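Local coordinates for protein FAD-dependent oxidoreductase (Actinomadura kijaniata, PDB 3M9V) that is a flavin-dependent enzyme of the acyl-CoA dehydrogenase family that takes part in the biosynthesis of the sugar D-kijanose and binds dTDP, at residues Q256-V261 / M336-F340; V268-Q272 / L304-R308. All coordinates share one frame. Residues are numbered along the deposited sequence.

Interaction 1 of 2, residues Q256-V261 / M336-F340. With TYD (thymidine-5'-diphosphate), chain B.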
# COMPACT_ATOMS: atom_id res chain seq x y z
N GLN A 256 -24.61 16.01 -12.69
CA GLN A 256 -23.16 16.08 -12.56
C GLN A 256 -22.50 14.73 -12.75
O GLN A 256 -21.34 14.63 -13.18
CB GLN A 256 -22.79 16.65 -11.19
CG GLN A 256 -23.20 18.10 -11.10
CD GLN A 256 -23.20 18.57 -9.68
OE1 GLN A 256 -22.52 18.01 -8.82
NE2 GLN A 256 -23.99 19.60 -9.41
N THR A 257 -23.26 13.68 -12.46
CA THR A 257 -22.70 12.36 -12.64
C THR A 257 -22.67 12.04 -14.13
O THR A 257 -21.65 11.63 -14.70
CB THR A 257 -23.49 11.32 -11.82
OG1 THR A 257 -23.32 11.61 -10.44
CG2 THR A 257 -22.94 9.91 -12.12
N VAL A 258 -23.82 12.24 -14.78
CA VAL A 258 -23.91 12.01 -16.22
C VAL A 258 -22.81 12.81 -16.92
O VAL A 258 -22.13 12.31 -17.83
CB VAL A 258 -25.34 12.31 -16.75
CG1 VAL A 258 -25.36 12.26 -18.28
CG2 VAL A 258 -26.38 11.29 -16.22
N SER A 259 -22.63 14.06 -16.51
CA SER A 259 -21.59 14.91 -17.09
C SER A 259 -20.16 14.41 -17.00
O SER A 259 -19.35 14.84 -17.82
CB SER A 259 -21.56 16.27 -16.37
OG SER A 259 -22.74 16.95 -16.76
N SER A 260 -19.81 13.59 -16.00
CA SER A 260 -18.39 13.35 -15.75
C SER A 260 -17.98 11.90 -15.59
O SER A 260 -16.79 11.59 -15.73
CB SER A 260 -17.97 14.04 -14.44
OG SER A 260 -17.87 15.42 -14.72
N VAL A 261 -18.92 11.01 -15.28
CA VAL A 261 -18.58 9.64 -14.87
C VAL A 261 -17.89 8.81 -15.96
O VAL A 261 -17.05 7.93 -15.67
CB VAL A 261 -19.78 8.90 -14.21
CG1 VAL A 261 -20.79 8.48 -15.27
CG2 VAL A 261 -19.21 7.67 -13.49
N MET A 336 -26.41 8.04 -7.59
CA MET A 336 -25.55 8.13 -8.76
C MET A 336 -24.19 8.69 -8.39
O MET A 336 -23.16 8.13 -8.76
CB MET A 336 -26.23 8.94 -9.85
CG MET A 336 -27.42 8.19 -10.47
SD MET A 336 -28.21 9.13 -11.80
CE MET A 336 -26.95 9.13 -13.06
N MET A 337 -24.18 9.73 -7.56
CA MET A 337 -22.93 10.35 -7.16
C MET A 337 -22.05 9.47 -6.25
O MET A 337 -20.82 9.45 -6.32
CB MET A 337 -23.22 11.73 -6.54
CG MET A 337 -21.96 12.48 -6.18
SD MET A 337 -20.96 12.97 -7.62
CE MET A 337 -21.98 13.99 -8.68
N ARG A 338 -22.70 8.70 -5.40
CA ARG A 338 -22.01 7.74 -4.55
C ARG A 338 -21.35 6.62 -5.38
O ARG A 338 -20.19 6.32 -5.17
CB ARG A 338 -23.00 7.12 -3.57
CG ARG A 338 -22.35 6.05 -2.67
CD ARG A 338 -21.72 6.73 -1.46
NE ARG A 338 -21.41 5.87 -0.31
CZ ARG A 338 -22.27 5.58 0.67
NH1 ARG A 338 -23.52 6.02 0.62
NH2 ARG A 338 -21.90 4.82 1.69
N HIS A 339 -22.06 6.00 -6.32
CA HIS A 339 -21.38 5.10 -7.25
C HIS A 339 -20.20 5.77 -7.95
O HIS A 339 -19.15 5.14 -8.00
CB HIS A 339 -22.29 4.57 -8.36
CG HIS A 339 -23.24 3.50 -7.90
ND1 HIS A 339 -22.87 2.17 -7.80
CD2 HIS A 339 -24.54 3.56 -7.52
CE1 HIS A 339 -23.92 1.46 -7.42
NE2 HIS A 339 -24.93 2.28 -7.21
N PHE A 340 -20.39 6.97 -8.50
CA PHE A 340 -19.35 7.74 -9.19
C PHE A 340 -18.16 7.94 -8.25
O PHE A 340 -17.01 7.61 -8.57
CB PHE A 340 -19.91 9.08 -9.70
CG PHE A 340 -18.96 9.97 -10.47
CD1 PHE A 340 -17.73 9.53 -10.97
CD2 PHE A 340 -19.30 11.32 -10.67
CE1 PHE A 340 -16.88 10.39 -11.70
CE2 PHE A 340 -18.43 12.21 -11.33
CZ PHE A 340 -17.21 11.73 -11.86
PA TYD B . -24.16 19.75 -14.98
O1A TYD B . -23.84 21.06 -15.66
O2A TYD B . -23.06 18.72 -14.71
O3A TYD B . -24.95 20.04 -13.61
PB TYD B . -24.79 21.51 -12.97
O1B TYD B . -23.32 21.83 -13.17
O2B TYD B . -25.16 21.17 -11.54
O3B TYD B . -25.79 22.32 -13.77
O5' TYD B . -25.41 19.01 -15.67
C5' TYD B . -26.73 19.55 -15.68
C4' TYD B . -27.25 18.81 -16.91
O4' TYD B . -27.41 17.43 -16.63
C3' TYD B . -28.58 19.31 -17.43
O3' TYD B . -28.20 19.86 -18.69
C2' TYD B . -29.37 18.05 -17.74
C1' TYD B . -28.46 16.86 -17.42
N1 TYD B . -29.17 15.87 -16.61
C2 TYD B . -29.18 14.58 -16.96
O2 TYD B . -28.59 14.23 -18.01
N3 TYD B . -29.84 13.69 -16.20
C4 TYD B . -30.48 14.07 -15.07
O4 TYD B . -31.08 13.22 -14.38
C5 TYD B . -30.48 15.40 -14.69
C5M TYD B . -31.17 15.92 -13.46
C6 TYD B . -29.79 16.29 -15.50

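Interaction 2 of 2, residues V268-Q272 / L304-R308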
# COMPACT_ATOMS: atom_id res chain seq x y z
N VAL A 268 -8.72 4.37 -17.22
CA VAL A 268 -8.62 2.94 -17.47
C VAL A 268 -7.83 2.65 -18.76
O VAL A 268 -7.03 1.71 -18.81
CB VAL A 268 -10.00 2.21 -17.53
CG1 VAL A 268 -9.78 0.72 -17.76
CG2 VAL A 268 -10.86 2.45 -16.26
N GLY A 269 -8.06 3.42 -19.83
CA GLY A 269 -7.28 3.19 -21.07
C GLY A 269 -5.80 3.48 -20.95
O GLY A 269 -4.96 2.75 -21.49
N VAL A 270 -5.46 4.55 -20.21
CA VAL A 270 -4.06 4.83 -19.87
C VAL A 270 -3.38 3.66 -19.14
O VAL A 270 -2.27 3.24 -19.51
CB VAL A 270 -3.91 6.16 -19.08
CG1 VAL A 270 -2.46 6.39 -18.66
CG2 VAL A 270 -4.32 7.34 -20.01
N ALA A 271 -4.04 3.12 -18.12
CA ALA A 271 -3.46 1.95 -17.46
C ALA A 271 -3.32 0.77 -18.42
O ALA A 271 -2.36 -0.01 -18.34
CB ALA A 271 -4.33 1.56 -16.24
N GLN A 272 -4.30 0.56 -19.29
CA GLN A 272 -4.20 -0.55 -20.24
C GLN A 272 -2.99 -0.39 -21.17
O GLN A 272 -2.30 -1.36 -21.49
CB GLN A 272 -5.53 -0.71 -21.01
CG GLN A 272 -5.57 -1.90 -22.02
CD GLN A 272 -5.65 -3.22 -21.29
OE1 GLN A 272 -6.61 -3.47 -20.56
NE2 GLN A 272 -4.64 -4.05 -21.44
N LEU A 304 -5.28 -4.25 -12.76
CA LEU A 304 -5.99 -3.80 -13.95
C LEU A 304 -7.39 -4.42 -14.03
O LEU A 304 -8.38 -3.73 -14.33
CB LEU A 304 -5.22 -4.17 -15.21
CG LEU A 304 -5.82 -3.76 -16.56
CD1 LEU A 304 -5.97 -2.23 -16.62
CD2 LEU A 304 -4.82 -4.20 -17.65
N TYR A 305 -7.51 -5.71 -13.74
CA TYR A 305 -8.83 -6.34 -13.65
C TYR A 305 -9.77 -5.64 -12.65
O TYR A 305 -10.94 -5.35 -12.95
CB TYR A 305 -8.68 -7.80 -13.25
CG TYR A 305 -9.95 -8.57 -13.48
CD1 TYR A 305 -10.18 -9.25 -14.69
CD2 TYR A 305 -10.95 -8.56 -12.51
CE1 TYR A 305 -11.39 -9.89 -14.91
CE2 TYR A 305 -12.12 -9.26 -12.71
CZ TYR A 305 -12.34 -9.91 -13.92
OH TYR A 305 -13.57 -10.52 -14.11
N ALA A 306 -9.29 -5.38 -11.44
CA ALA A 306 -10.06 -4.72 -10.41
C ALA A 306 -10.32 -3.28 -10.88
O ALA A 306 -11.40 -2.75 -10.61
CB ALA A 306 -9.26 -4.67 -9.07
N LEU A 307 -9.39 -2.63 -11.58
CA LEU A 307 -9.64 -1.28 -12.09
C LEU A 307 -10.80 -1.25 -13.08
O LEU A 307 -11.76 -0.48 -12.94
CB LEU A 307 -8.38 -0.66 -12.70
CG LEU A 307 -8.51 0.66 -13.49
CD1 LEU A 307 -8.82 1.74 -12.44
CD2 LEU A 307 -7.18 1.02 -14.12
N ARG A 308 -10.73 -2.11 -14.09
CA ARG A 308 -11.81 -2.27 -15.05
C ARG A 308 -13.15 -2.66 -14.43
O ARG A 308 -14.19 -2.13 -14.85
CB ARG A 308 -11.40 -3.31 -16.10
CG ARG A 308 -10.34 -2.80 -17.08
CD ARG A 308 -10.09 -3.93 -18.08
NE ARG A 308 -9.42 -3.47 -19.29
CZ ARG A 308 -10.02 -3.09 -20.42
NH1 ARG A 308 -11.34 -3.12 -20.57
NH2 ARG A 308 -9.28 -2.68 -21.45

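Interaction 1 of 2, residues Q256-V261 / M336-F340
This contact backs the dTDP pocket, where the short helix 253-260 meets the long helix 329-362 in the C-terminal helical domain of the acyl-CoA dehydrogenase fold. The short helix has two working sides. One faces the ligand: Q256 NE2 donates a hydrogen bond to TYD O2B at 2.9 Å, and S259 OG lies 2.7 Å from TYD O2A. S259 OG is also within hydrogen-bonding reach of G255 O. R332, one turn before M336, also hydrogen-bonds the ligand through NH2, so both helices contribute to the site.

The other side of the short helix packs on 336-340. The axes of the two segments are 9.6 Å apart and 37° from parallel. T257 points at the long helix and comes closest at M337, with OG1 3.2 Å from CE. No hydrogen bond crosses between the segments; T257 OG1 bonds to L253 O in its own helix. M337 starts out sideways, but its chain folds back and also brings CE to 3.7 Å from Q256 CB. M336 reaches the far side of T257, and its CE lies 3.9 Å from V258 CG2.

F340 has the largest covered area of the contact. Its CB lies 4.0 Å from T257 CG2. The ring packs against S260 and V261, with CZ 3.5 Å from S260 CB. V261 CG2 touches F340 CD1 at 3.5 Å. V261 also makes a CH-pi contact: its CA sits over the F340 ring face, 3.9 Å from the centroid and 20° off the normal.

Interaction 2 of 2, residues V268-Q272 / L304-R308
V268 opens the contact and points toward the facing helix. Its CG1 lies 3.6 Å from R308 CG, and its CG2 lies 4.0 Å from L307 CG. CG1 also sits over one face of the R308 guanidinium, so the valine packs against both the aliphatic part and the guanidinium face of that side chain. L89 of helix 81-94 touches V268 and R308 from outside the pair.

The next two residues, G269 and V270, lie on the far side of the turn. V270 instead packs on V355 of helix 329-362. A271 brings the chain back to the interface. Its small CB touches two leucines, 3.6 Å from L307 CD2 and 4.1 Å from L304 CD1.

These segments belong to helices 264-283 and 291-323, neighbours in the helical bundle of the acyl-CoA dehydrogenase C-terminal domain. They run antiparallel, at 162°, with axes 10.5 Å apart. V268 therefore lies beside R308, and A271 lies beside L304. L307 also touches V347, A351 and I354 of helix 329-362, which closes the apolar side of the pair.

Q272 ends the walk with the polar part. It leaves its helix sideways, then bends so that OE1 accepts two hydrogen bonds from R308, from NH2 at 2.9 Å and from NE at 3.1 Å. The same OE1 lies 3.5 Å from L304 CD2. Q272 NE2 bonds to D276 OD1 one turn on. R308 NH1 turns to G15 O, tying the N-terminal part of the chain to the bundle.

Both contacts are buried, and both join helices of the C-terminal domain. Their centres are 19 Å apart. Helix 253-260 of interaction 1 is followed directly by helix 264-283 of interaction 2, and helix 291-323 by helix 329-362. Interaction 1 lies nearer the middle of the chain, at the dTDP pocket, and has no hydrogen bond between its segments. Q256 and S259 bind the ligand instead. Interaction 2 lies away from the annotated sites and adds a glutamine-arginine pair to its apolar packing. The second subunit touches both: H339 of 336-340 meets Y305 of that subunit, and Y305 of 304-308 meets its H339.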